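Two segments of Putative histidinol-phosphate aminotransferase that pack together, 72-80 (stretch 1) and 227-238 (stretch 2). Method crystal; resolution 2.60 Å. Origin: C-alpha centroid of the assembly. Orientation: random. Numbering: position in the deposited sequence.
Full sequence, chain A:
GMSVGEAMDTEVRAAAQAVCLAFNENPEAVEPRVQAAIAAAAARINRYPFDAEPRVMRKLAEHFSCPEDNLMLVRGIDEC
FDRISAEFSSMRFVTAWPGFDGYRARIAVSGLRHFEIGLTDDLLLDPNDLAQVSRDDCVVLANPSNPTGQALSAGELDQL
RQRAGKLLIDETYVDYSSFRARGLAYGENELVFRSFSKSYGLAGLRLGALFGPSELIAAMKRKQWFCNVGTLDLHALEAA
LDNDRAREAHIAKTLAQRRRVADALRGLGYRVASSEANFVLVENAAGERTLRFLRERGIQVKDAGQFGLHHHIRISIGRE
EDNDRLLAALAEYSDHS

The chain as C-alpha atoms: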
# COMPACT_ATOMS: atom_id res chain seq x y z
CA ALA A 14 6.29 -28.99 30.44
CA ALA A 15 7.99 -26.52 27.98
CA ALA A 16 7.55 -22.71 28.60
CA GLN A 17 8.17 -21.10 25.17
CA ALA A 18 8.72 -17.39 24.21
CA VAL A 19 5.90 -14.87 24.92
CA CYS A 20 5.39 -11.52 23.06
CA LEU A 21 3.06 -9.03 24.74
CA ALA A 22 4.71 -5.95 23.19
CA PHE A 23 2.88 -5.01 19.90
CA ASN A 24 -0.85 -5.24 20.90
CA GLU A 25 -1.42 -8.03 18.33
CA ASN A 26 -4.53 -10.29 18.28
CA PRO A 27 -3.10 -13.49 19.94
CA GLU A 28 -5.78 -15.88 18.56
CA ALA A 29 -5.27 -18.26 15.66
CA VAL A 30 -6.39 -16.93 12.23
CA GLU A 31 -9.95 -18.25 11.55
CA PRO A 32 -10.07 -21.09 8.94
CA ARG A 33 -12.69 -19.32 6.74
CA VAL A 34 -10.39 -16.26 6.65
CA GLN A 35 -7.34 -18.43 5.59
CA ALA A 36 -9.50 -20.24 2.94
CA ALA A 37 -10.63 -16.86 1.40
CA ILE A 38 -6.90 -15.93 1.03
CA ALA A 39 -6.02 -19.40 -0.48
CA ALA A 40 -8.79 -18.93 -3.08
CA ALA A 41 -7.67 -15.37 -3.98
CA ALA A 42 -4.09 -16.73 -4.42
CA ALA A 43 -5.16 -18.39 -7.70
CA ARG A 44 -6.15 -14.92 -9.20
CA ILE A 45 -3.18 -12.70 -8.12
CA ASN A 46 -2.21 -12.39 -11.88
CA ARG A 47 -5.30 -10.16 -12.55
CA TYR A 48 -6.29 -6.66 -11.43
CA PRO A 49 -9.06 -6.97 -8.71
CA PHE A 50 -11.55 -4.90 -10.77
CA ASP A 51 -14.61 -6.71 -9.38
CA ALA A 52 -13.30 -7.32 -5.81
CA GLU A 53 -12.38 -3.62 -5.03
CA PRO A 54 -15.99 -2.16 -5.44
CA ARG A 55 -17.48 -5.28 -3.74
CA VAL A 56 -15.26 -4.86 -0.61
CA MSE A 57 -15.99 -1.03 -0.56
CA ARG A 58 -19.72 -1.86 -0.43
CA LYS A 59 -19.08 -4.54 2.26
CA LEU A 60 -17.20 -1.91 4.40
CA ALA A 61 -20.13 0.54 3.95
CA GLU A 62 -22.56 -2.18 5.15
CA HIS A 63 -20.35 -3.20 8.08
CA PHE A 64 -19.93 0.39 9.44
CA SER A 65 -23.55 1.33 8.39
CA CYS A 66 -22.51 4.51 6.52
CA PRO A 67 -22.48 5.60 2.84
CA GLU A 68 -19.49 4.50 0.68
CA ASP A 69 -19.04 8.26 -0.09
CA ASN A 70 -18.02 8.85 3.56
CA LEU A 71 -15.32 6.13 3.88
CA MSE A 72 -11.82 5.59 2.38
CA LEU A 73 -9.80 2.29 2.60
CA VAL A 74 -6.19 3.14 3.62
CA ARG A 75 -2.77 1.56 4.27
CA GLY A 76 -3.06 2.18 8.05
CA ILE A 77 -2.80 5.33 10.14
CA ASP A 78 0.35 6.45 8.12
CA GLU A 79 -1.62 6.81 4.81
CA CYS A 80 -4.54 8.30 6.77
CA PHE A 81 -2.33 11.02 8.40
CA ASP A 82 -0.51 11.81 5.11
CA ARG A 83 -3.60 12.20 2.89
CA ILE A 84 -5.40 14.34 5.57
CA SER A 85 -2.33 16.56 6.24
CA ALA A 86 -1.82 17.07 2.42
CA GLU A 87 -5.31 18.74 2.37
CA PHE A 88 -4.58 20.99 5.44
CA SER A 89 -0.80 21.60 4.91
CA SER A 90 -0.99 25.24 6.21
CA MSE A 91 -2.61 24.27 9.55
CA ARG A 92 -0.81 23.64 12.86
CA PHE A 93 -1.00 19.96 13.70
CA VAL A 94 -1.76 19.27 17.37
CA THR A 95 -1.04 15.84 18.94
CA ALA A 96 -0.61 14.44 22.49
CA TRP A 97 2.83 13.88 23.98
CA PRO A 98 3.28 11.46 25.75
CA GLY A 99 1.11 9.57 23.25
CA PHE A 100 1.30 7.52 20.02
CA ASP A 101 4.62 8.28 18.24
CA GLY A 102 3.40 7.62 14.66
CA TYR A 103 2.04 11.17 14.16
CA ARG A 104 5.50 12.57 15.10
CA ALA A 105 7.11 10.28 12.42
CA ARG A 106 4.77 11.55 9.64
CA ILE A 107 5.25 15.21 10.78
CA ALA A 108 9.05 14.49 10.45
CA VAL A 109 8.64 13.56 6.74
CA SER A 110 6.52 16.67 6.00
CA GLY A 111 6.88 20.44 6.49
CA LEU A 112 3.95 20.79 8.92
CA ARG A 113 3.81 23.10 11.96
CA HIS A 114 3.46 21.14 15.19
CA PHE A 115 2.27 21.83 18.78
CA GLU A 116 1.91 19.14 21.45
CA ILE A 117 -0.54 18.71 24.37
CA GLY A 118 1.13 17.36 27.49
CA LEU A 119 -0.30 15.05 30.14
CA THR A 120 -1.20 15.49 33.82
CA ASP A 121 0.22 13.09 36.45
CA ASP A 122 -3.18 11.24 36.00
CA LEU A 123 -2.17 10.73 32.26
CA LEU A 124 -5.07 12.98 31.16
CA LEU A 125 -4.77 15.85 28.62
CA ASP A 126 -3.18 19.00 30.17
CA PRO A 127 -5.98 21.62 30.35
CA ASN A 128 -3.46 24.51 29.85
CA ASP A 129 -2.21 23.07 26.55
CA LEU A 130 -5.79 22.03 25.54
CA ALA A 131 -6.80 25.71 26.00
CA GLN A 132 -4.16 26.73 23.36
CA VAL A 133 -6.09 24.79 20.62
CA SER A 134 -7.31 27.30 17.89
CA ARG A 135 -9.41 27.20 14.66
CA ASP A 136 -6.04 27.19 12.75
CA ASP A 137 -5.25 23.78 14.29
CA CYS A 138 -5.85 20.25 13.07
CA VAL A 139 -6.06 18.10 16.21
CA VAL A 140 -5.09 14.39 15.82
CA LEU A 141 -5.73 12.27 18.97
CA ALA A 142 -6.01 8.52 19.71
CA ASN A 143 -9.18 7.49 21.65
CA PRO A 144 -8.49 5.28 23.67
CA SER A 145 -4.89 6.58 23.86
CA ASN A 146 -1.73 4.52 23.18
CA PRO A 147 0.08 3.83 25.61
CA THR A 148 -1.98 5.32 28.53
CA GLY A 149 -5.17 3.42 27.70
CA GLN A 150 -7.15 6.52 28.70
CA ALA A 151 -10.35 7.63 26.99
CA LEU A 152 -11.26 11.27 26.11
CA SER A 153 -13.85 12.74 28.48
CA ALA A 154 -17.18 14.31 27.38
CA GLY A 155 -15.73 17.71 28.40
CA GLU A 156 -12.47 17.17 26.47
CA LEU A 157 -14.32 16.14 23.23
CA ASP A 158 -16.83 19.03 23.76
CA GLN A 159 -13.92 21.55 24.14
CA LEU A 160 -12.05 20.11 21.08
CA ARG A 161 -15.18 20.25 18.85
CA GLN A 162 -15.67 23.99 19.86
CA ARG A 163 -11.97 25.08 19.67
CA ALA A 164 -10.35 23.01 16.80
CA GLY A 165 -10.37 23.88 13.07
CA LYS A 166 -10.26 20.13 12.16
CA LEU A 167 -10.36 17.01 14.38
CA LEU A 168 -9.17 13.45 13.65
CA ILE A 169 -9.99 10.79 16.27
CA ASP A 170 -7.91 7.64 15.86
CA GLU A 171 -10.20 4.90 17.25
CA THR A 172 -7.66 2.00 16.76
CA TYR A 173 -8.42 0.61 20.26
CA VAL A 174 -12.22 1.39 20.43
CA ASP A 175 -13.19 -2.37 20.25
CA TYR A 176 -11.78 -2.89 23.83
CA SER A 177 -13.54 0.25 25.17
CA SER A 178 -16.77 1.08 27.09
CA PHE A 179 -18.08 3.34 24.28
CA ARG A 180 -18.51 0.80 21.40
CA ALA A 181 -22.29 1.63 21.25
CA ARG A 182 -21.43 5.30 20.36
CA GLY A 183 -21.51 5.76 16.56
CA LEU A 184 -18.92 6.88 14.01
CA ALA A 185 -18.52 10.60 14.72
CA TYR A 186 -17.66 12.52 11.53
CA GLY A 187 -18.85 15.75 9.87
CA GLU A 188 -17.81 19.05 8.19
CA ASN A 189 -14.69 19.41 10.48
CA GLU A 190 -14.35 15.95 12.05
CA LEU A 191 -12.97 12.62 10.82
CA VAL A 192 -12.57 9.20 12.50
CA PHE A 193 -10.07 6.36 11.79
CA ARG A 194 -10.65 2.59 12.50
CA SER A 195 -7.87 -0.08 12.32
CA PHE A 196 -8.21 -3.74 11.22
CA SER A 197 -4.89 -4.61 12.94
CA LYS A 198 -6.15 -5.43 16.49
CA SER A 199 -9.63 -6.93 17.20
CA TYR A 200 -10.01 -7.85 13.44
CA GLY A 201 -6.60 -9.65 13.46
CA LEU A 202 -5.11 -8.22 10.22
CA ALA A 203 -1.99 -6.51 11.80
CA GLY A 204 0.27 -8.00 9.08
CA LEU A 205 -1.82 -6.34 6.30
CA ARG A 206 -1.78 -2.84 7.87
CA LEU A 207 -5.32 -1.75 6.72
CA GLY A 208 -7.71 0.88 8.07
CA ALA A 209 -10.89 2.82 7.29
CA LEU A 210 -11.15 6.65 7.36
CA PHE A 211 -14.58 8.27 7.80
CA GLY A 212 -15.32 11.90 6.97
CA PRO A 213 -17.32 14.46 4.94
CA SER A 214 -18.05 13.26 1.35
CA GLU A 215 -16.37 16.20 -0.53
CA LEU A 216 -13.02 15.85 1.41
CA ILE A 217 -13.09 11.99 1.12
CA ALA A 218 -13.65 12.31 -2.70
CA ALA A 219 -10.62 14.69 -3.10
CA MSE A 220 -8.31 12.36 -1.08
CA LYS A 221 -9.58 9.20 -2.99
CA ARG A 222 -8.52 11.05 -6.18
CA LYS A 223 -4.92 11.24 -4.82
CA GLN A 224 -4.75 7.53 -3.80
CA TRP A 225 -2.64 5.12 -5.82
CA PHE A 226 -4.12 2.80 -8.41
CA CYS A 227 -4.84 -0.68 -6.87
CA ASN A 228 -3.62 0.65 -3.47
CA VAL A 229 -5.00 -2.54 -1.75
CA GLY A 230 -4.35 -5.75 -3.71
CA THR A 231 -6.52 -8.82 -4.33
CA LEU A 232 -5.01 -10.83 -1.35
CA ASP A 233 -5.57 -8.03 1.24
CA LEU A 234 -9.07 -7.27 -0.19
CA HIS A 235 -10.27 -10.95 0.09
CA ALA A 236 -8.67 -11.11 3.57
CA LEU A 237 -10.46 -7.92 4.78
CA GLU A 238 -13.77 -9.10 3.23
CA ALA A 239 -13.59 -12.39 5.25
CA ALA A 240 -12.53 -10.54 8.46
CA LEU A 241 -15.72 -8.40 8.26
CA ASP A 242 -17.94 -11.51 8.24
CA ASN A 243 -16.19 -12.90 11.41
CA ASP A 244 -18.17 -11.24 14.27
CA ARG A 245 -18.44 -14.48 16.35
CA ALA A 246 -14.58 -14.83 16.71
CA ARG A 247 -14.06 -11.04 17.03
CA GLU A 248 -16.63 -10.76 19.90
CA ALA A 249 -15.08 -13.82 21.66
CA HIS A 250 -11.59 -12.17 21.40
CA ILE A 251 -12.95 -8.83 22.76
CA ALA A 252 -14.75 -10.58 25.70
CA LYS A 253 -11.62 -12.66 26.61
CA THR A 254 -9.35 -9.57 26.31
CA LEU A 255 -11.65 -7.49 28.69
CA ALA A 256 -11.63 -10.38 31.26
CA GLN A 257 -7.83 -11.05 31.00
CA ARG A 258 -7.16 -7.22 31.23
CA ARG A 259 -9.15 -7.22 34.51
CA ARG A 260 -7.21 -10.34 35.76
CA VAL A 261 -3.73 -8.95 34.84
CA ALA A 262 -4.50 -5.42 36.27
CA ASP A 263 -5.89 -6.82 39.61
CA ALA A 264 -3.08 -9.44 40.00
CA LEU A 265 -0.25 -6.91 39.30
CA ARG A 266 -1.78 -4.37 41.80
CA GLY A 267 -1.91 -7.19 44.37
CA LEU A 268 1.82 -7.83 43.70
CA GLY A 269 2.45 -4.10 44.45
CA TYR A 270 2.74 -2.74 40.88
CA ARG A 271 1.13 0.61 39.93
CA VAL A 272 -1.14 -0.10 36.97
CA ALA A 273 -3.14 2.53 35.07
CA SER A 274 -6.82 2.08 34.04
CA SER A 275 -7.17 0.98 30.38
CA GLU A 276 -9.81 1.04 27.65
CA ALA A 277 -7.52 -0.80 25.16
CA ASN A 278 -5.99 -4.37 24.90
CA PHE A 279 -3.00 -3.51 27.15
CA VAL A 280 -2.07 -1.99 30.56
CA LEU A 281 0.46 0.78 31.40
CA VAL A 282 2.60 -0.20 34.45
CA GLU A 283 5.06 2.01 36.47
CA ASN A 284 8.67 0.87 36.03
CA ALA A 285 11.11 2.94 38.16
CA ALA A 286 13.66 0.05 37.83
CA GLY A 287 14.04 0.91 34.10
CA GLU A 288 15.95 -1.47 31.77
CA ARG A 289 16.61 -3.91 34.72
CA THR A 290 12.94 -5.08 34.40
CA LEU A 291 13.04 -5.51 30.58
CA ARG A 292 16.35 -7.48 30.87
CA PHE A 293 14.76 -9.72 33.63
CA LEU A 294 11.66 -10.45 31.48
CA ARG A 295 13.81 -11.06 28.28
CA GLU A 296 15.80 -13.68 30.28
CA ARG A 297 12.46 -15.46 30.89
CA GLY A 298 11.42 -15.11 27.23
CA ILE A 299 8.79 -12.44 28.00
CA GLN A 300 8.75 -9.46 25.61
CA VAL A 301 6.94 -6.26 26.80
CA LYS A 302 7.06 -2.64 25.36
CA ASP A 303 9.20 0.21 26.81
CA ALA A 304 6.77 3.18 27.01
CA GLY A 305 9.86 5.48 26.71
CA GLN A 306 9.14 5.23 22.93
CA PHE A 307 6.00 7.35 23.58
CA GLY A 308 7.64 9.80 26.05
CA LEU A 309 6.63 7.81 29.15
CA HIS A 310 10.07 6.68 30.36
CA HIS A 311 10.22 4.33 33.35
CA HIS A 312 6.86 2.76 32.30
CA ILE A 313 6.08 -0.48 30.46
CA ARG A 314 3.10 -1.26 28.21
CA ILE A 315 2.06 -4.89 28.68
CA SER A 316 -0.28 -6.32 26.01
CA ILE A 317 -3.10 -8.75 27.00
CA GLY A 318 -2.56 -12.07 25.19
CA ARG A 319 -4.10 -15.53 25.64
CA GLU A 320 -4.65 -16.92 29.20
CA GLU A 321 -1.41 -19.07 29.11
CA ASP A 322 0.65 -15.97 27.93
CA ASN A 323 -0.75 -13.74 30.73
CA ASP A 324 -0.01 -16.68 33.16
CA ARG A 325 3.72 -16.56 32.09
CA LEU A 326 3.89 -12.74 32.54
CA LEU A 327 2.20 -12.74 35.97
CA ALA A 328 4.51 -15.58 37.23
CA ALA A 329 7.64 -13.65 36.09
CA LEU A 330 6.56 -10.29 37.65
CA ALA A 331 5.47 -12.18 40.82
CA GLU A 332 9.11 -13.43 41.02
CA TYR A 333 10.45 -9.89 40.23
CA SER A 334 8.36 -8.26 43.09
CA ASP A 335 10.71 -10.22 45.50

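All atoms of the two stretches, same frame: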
# COMPACT_ATOMS: atom_id res chain seq x y z
N MSE A 72 -13.00 5.82 3.22
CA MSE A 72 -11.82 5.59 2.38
C MSE A 72 -10.96 4.46 2.99
O MSE A 72 -10.66 4.51 4.20
CB MSE A 72 -11.04 6.90 2.29
CG MSE A 72 -9.93 6.88 1.28
SE MSE A 72 -9.06 8.59 1.08
CE MSE A 72 -8.04 8.59 2.58
N LEU A 73 -10.63 3.42 2.18
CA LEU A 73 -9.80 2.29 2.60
C LEU A 73 -8.33 2.74 2.49
O LEU A 73 -7.94 3.27 1.45
CB LEU A 73 -10.10 1.03 1.75
CG LEU A 73 -9.27 -0.26 2.04
CD1 LEU A 73 -9.43 -0.76 3.48
CD2 LEU A 73 -9.67 -1.37 1.11
N VAL A 74 -7.56 2.61 3.58
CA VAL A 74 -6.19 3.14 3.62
C VAL A 74 -5.18 2.11 4.13
O VAL A 74 -5.53 1.17 4.85
CB VAL A 74 -6.11 4.42 4.49
CG1 VAL A 74 -6.84 5.59 3.84
CG2 VAL A 74 -6.63 4.19 5.91
N ARG A 75 -3.90 2.34 3.80
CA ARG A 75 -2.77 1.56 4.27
C ARG A 75 -2.36 2.05 5.68
O ARG A 75 -1.29 2.67 5.85
CB ARG A 75 -1.60 1.68 3.28
CG ARG A 75 -0.58 0.55 3.39
CD ARG A 75 -0.86 -0.42 2.28
NE ARG A 75 -1.33 -1.70 2.78
CZ ARG A 75 -1.80 -2.67 2.01
NH1 ARG A 75 -1.91 -2.50 0.70
NH2 ARG A 75 -2.20 -3.81 2.56
N GLY A 76 -3.26 1.82 6.65
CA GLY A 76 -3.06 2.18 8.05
C GLY A 76 -3.12 3.65 8.36
O GLY A 76 -3.47 4.49 7.50
N ILE A 77 -2.76 3.97 9.61
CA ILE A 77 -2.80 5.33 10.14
C ILE A 77 -1.76 6.21 9.40
O ILE A 77 -2.03 7.41 9.26
CB ILE A 77 -2.64 5.33 11.70
CG1 ILE A 77 -2.90 6.71 12.35
CG2 ILE A 77 -1.33 4.72 12.16
CD1 ILE A 77 -4.23 7.41 12.02
N ASP A 78 -0.65 5.64 8.86
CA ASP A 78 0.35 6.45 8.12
C ASP A 78 -0.27 7.06 6.87
O ASP A 78 -0.15 8.27 6.69
CB ASP A 78 1.62 5.65 7.74
CG ASP A 78 2.59 5.31 8.86
OD1 ASP A 78 2.18 5.36 10.05
OD2 ASP A 78 3.74 4.92 8.55
N GLU A 79 -0.96 6.25 6.01
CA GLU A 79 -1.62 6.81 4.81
C GLU A 79 -2.69 7.82 5.21
O GLU A 79 -2.79 8.87 4.60
CB GLU A 79 -2.24 5.73 3.92
CG GLU A 79 -3.02 6.35 2.76
CD GLU A 79 -3.53 5.47 1.64
OE1 GLU A 79 -3.51 4.23 1.78
OE2 GLU A 79 -3.94 6.04 0.61
N CYS A 80 -3.48 7.47 6.23
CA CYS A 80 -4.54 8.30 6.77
C CYS A 80 -4.01 9.71 7.13
O CYS A 80 -4.56 10.71 6.65
CB CYS A 80 -5.14 7.60 7.98
SG CYS A 80 -6.40 8.58 8.84
N CYS A 227 -4.91 0.65 -7.46
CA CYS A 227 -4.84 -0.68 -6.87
C CYS A 227 -3.99 -0.63 -5.58
O CYS A 227 -3.08 -1.44 -5.34
CB CYS A 227 -4.28 -1.67 -7.90
SG CYS A 227 -4.27 -3.42 -7.38
N ASN A 228 -4.30 0.38 -4.74
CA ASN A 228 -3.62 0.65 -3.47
C ASN A 228 -3.65 -0.59 -2.55
O ASN A 228 -2.65 -0.89 -1.88
CB ASN A 228 -4.26 1.85 -2.80
CG ASN A 228 -3.56 2.34 -1.55
OD1 ASN A 228 -2.33 2.44 -1.46
ND2 ASN A 228 -4.37 2.74 -0.59
N VAL A 229 -4.79 -1.31 -2.53
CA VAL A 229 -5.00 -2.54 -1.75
C VAL A 229 -5.25 -3.69 -2.74
O VAL A 229 -6.25 -3.70 -3.46
CB VAL A 229 -6.13 -2.39 -0.70
CG1 VAL A 229 -6.31 -3.67 0.11
CG2 VAL A 229 -5.84 -1.21 0.22
N GLY A 230 -4.31 -4.61 -2.80
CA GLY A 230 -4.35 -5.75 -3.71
C GLY A 230 -5.40 -6.80 -3.43
O GLY A 230 -6.06 -6.78 -2.39
N THR A 231 -5.54 -7.73 -4.36
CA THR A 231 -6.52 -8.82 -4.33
C THR A 231 -6.39 -9.70 -3.05
O THR A 231 -7.43 -10.09 -2.52
CB THR A 231 -6.41 -9.68 -5.58
OG1 THR A 231 -7.27 -10.82 -5.43
CG2 THR A 231 -5.00 -10.13 -5.88
N LEU A 232 -5.17 -10.00 -2.56
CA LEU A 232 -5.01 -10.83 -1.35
C LEU A 232 -5.53 -10.09 -0.10
O LEU A 232 -6.31 -10.67 0.67
CB LEU A 232 -3.55 -11.27 -1.14
CG LEU A 232 -2.93 -12.16 -2.20
CD1 LEU A 232 -1.45 -12.37 -1.94
CD2 LEU A 232 -3.67 -13.50 -2.32
N ASP A 233 -5.14 -8.81 0.08
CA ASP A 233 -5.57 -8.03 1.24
C ASP A 233 -7.08 -7.76 1.19
O ASP A 233 -7.73 -7.84 2.23
CB ASP A 233 -4.78 -6.72 1.32
CG ASP A 233 -3.28 -6.86 1.55
OD1 ASP A 233 -2.86 -7.91 2.06
OD2 ASP A 233 -2.54 -5.92 1.23
N LEU A 234 -7.63 -7.50 -0.01
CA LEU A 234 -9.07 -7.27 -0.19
C LEU A 234 -9.91 -8.52 0.19
O LEU A 234 -10.89 -8.36 0.92
CB LEU A 234 -9.41 -6.87 -1.63
CG LEU A 234 -9.02 -5.46 -2.09
CD1 LEU A 234 -9.21 -5.34 -3.57
CD2 LEU A 234 -9.83 -4.40 -1.40
N HIS A 235 -9.53 -9.73 -0.27
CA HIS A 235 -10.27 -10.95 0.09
C HIS A 235 -10.09 -11.29 1.57
O HIS A 235 -11.00 -11.84 2.17
CB HIS A 235 -9.87 -12.14 -0.77
CG HIS A 235 -10.43 -12.02 -2.16
ND1 HIS A 235 -9.80 -11.26 -3.13
CD2 HIS A 235 -11.60 -12.49 -2.66
CE1 HIS A 235 -10.58 -11.31 -4.19
NE2 HIS A 235 -11.67 -12.04 -3.96
N ALA A 236 -8.94 -10.91 2.16
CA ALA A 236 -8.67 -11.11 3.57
C ALA A 236 -9.62 -10.23 4.41
O ALA A 236 -10.39 -10.76 5.23
CB ALA A 236 -7.22 -10.80 3.88
N LEU A 237 -9.62 -8.91 4.11
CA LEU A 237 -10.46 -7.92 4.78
C LEU A 237 -11.94 -8.30 4.68
O LEU A 237 -12.65 -8.29 5.70
CB LEU A 237 -10.23 -6.52 4.20
CG LEU A 237 -11.10 -5.41 4.76
CD1 LEU A 237 -10.89 -5.23 6.23
CD2 LEU A 237 -10.86 -4.12 4.05
N GLU A 238 -12.39 -8.69 3.47
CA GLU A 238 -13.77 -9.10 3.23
C GLU A 238 -14.20 -10.23 4.19
O GLU A 238 -15.29 -10.15 4.75
CB GLU A 238 -13.93 -9.53 1.79
CG GLU A 238 -15.36 -9.87 1.44
CD GLU A 238 -15.57 -10.22 -0.01
OE1 GLU A 238 -14.71 -10.93 -0.59
OE2 GLU A 238 -16.60 -9.78 -0.57
O HOH W 1 -2.09 -5.00 -1.21

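The contact is a small, buried junction with two halves: an apolar cluster built around Leu 73 and, beside it, a polar network organized by the side chains of Arg 75, Asn 228, Asp 233 and Glu 79. Together the two stretches bury 386 Å² of surface, although at least 149 positions of sequence separate any two residues that touch.

Stretch 1 brings the end of a strand, residues 72-74, and the turn into a helix; stretch 2 brings a short loop followed by a helix beginning at Thr 231. The strand's alternation sorts its side chains. Leu 73 points its CA-to-CB bond toward stretch 2, whereas Val 74 points away and makes no contact. With chi1 t and chi2 p, both methyls of Leu 73 pack against stretch 2. CD2 lies 3.9 Å from CG2 of Val 229 and also 3.9 Å from CD2 of Leu 234, while CD1 packs 3.7 Å from CD2 of Leu 237. A branched leucine suits this place because its fork can meet the loop residue Val 229 and the helix together. Leu 234 and Leu 237 are three positions apart, so the turn of the helix brings both within reach; Leu 237 points toward stretch 1, whereas Leu 234 starts out sideways and its end comes nearer.

Arg 75 follows the strand. Its CA is 7.6 Å from CA of Val 229, the closest pair of CA atoms across the stretches, and the long side chain spans the gap. It leaves sideways, but its end comes nearer, with chi2 and chi3 both between the usual wells. The guanidinium NH2 donates to OD2 of Asp 233 at 2.5 Å, a very short hydrogen bond within a salt bridge that neutralizes two charges in a buried setting. NH1 makes a weak hydrogen bond to O of Asn 228 at 3.1 Å, its N-H...O angle being only 120°. Both acceptors lie at the edge of the guanidinium, near its plane, where its N-H groups point; CG2 of Val 229 covers one face, which offers no hydrogens to bond.

A water links the same groups. It accepts from NH1 of Arg 75 at 3.2 Å and from N of Gly 230 at 2.8 Å, and donates to OD2 of Asp 233 at 2.6 Å. Gly 230 occupies the N-cap position, and the water ties its backbone N to the side chain of Asp 233 in the first turn of the helix.

Glu 79 completes the polar side. Its OE1 accepts from ND2 of Asn 228 at 2.9 Å and from the backbone N of Arg 75 at 2.8 Å, both nearly straight at 167°. One carboxylate oxygen therefore braces the turn of stretch 1 and grips the loop of stretch 2. Asn 228 suits its position because its side-chain ND2 can donate to the carboxylate of Glu 79.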